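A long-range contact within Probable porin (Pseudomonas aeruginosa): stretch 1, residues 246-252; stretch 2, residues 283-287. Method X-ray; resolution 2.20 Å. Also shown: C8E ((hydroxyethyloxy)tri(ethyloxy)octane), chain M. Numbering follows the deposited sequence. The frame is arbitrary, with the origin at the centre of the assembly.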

# COMPACT_ATOMS: atom_id res chain seq x y z
N ARG A 246 -12.53 -11.90 9.58
CA ARG A 246 -12.29 -10.76 10.43
C ARG A 246 -10.79 -10.72 10.56
O ARG A 246 -10.12 -11.77 10.60
CB ARG A 246 -13.03 -10.89 11.77
CG ARG A 246 -14.54 -11.14 11.55
CD ARG A 246 -15.38 -10.98 12.80
NE ARG A 246 -14.90 -11.78 13.93
CZ ARG A 246 -15.17 -13.07 14.11
NH1 ARG A 246 -15.92 -13.72 13.22
NH2 ARG A 246 -14.69 -13.71 15.17
N ASN A 247 -10.26 -9.51 10.58
CA ASN A 247 -8.83 -9.27 10.57
C ASN A 247 -8.50 -8.31 11.72
O ASN A 247 -8.91 -7.15 11.68
CB ASN A 247 -8.43 -8.66 9.21
CG ASN A 247 -6.98 -8.16 9.17
OD1 ASN A 247 -6.29 -8.12 10.20
ND2 ASN A 247 -6.52 -7.77 7.98
N LEU A 248 -7.81 -8.82 12.75
CA LEU A 248 -7.34 -8.01 13.88
C LEU A 248 -5.82 -7.88 13.83
O LEU A 248 -5.09 -8.87 13.89
CB LEU A 248 -7.70 -8.66 15.22
CG LEU A 248 -9.15 -8.83 15.66
CD1 LEU A 248 -10.03 -9.30 14.53
CD2 LEU A 248 -9.20 -9.82 16.82
N ASN A 249 -5.32 -6.65 13.71
CA ASN A 249 -3.89 -6.45 13.65
C ASN A 249 -3.48 -5.12 14.29
O ASN A 249 -4.23 -4.14 14.25
CB ASN A 249 -3.35 -6.58 12.22
CG ASN A 249 -3.82 -5.46 11.30
OD1 ASN A 249 -3.12 -4.46 11.13
ND2 ASN A 249 -5.00 -5.62 10.72
N ALA A 250 -2.30 -5.12 14.89
CA ALA A 250 -1.81 -3.95 15.62
C ALA A 250 -0.30 -3.84 15.49
O ALA A 250 0.41 -4.83 15.46
CB ALA A 250 -2.22 -4.02 17.09
N MET A 251 0.19 -2.61 15.40
CA MET A 251 1.62 -2.36 15.43
C MET A 251 1.93 -1.41 16.58
O MET A 251 1.37 -0.32 16.64
CB MET A 251 2.08 -1.75 14.10
CG MET A 251 3.58 -1.71 13.93
SD MET A 251 4.21 -3.32 13.45
CE MET A 251 4.67 -3.01 11.75
N LEU A 252 2.80 -1.84 17.49
CA LEU A 252 3.31 -0.99 18.57
C LEU A 252 4.75 -0.60 18.28
O LEU A 252 5.62 -1.47 18.14
CB LEU A 252 3.27 -1.75 19.90
CG LEU A 252 2.12 -1.49 20.86
CD1 LEU A 252 2.26 -0.11 21.48
CD2 LEU A 252 0.77 -1.63 20.14
C1 C8E M . -4.96 -8.44 17.96
C2 C8E M . -4.90 -7.08 17.25
C3 C8E M . -5.42 -5.97 18.16
C4 C8E M . -6.91 -5.71 17.92
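Stretch 2, residues 283-287: PYVAN

A loop packed against the wall of a β-barrel is commonly held by a few polar anchors rather than by continuous strand pairing, and this contact in a probable porin illustrates the arrangement. Residues 246-252 lie within a longer β-strand and run extended throughout. Residues 283-287 form no regular helix or strand: Val-285 is extended, with phi/psi of -133/144°, whereas Ala-286 turns to -47/-50°, and a weak hydrogen bond from Val-285 N to Pro-283 O (2.9 Å) spans the preceding bend. The touching parts of the two stretches run 56° apart end to end, so the loop crosses the strand obliquely. The CA atoms come nearest at Met-251 and Ala-286, where Met-251 CA lies 5.5 Å from Ala-286 CA.

Strand alternation decides which side chains meet the loop. The CA-to-CB bonds of Asn-247, Asn-249 and Met-251 point toward it; that of Ala-250 points away, and Ala-250 CB lies 3.9 Å from C3 of the C8E molecule. Asn-249, with chi1 in the p well, supplies the anchor: Ala-286 N donates a nearly straight hydrogen bond to Asn-249 OD1 (2.8 Å, 167°), so a side chain satisfies a loop amide without any backbone pairing between the stretches. The same carboxamide is steadied from its other end, where Asn-249 ND2 donates to Asn-247 OD1 at 2.9 Å. Asn-247 in turn places its ND2 3.4 Å from Val-285 CG1, a van der Waals contact.

Ala-286 is the most extensively covered residue of the contact. Its small side chain fits close to the strand, with Ala-286 CB 3.5 Å from Ala-250 O and 4.2 Å from Met-251 CB, while Met-251 CE reaches to 3.3 Å from Ala-286 O. The whole contact buries 267 Å², both sides summed, a modest area organised around one well-aligned hydrogen bond.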

# COMPACT_ATOMS: atom_id res chain seq x y z
N PRO A 283 -2.62 -4.94 1.14
CA PRO A 283 -3.50 -5.10 2.29
C PRO A 283 -3.02 -4.16 3.40
O PRO A 283 -1.83 -4.15 3.72
CB PRO A 283 -3.29 -6.56 2.71
CG PRO A 283 -2.39 -7.18 1.67
CD PRO A 283 -1.68 -6.06 0.99
N TYR A 284 -3.91 -3.36 3.96
CA TYR A 284 -3.53 -2.36 4.95
C TYR A 284 -3.38 -3.01 6.33
O TYR A 284 -4.23 -2.84 7.20
CB TYR A 284 -4.60 -1.26 4.96
CG TYR A 284 -4.20 -0.02 5.73
CD1 TYR A 284 -3.11 0.74 5.34
CD2 TYR A 284 -4.91 0.36 6.86
CE1 TYR A 284 -2.74 1.87 6.06
CE2 TYR A 284 -4.55 1.50 7.58
CZ TYR A 284 -3.46 2.24 7.18
OH TYR A 284 -3.11 3.37 7.89
N VAL A 285 -2.30 -3.76 6.52
CA VAL A 285 -2.13 -4.60 7.70
C VAL A 285 -0.75 -4.48 8.35
O VAL A 285 0.26 -4.32 7.67
CB VAL A 285 -2.39 -6.09 7.38
CG1 VAL A 285 -3.77 -6.28 6.76
CG2 VAL A 285 -1.29 -6.66 6.48
N ALA A 286 -0.74 -4.55 9.68
CA ALA A 286 0.48 -4.49 10.48
C ALA A 286 1.62 -5.38 9.99
O ALA A 286 2.74 -4.92 9.84
CB ALA A 286 0.16 -4.80 11.94
N ASN A 287 1.34 -6.65 9.75
CA ASN A 287 2.41 -7.60 9.45
C ASN A 287 2.71 -7.79 7.95
O ASN A 287 3.28 -8.80 7.54
CB ASN A 287 2.16 -8.93 10.16
CG ASN A 287 2.38 -8.82 11.67
OD1 ASN A 287 2.73 -7.75 12.16
ND2 ASN A 287 2.18 -9.92 12.41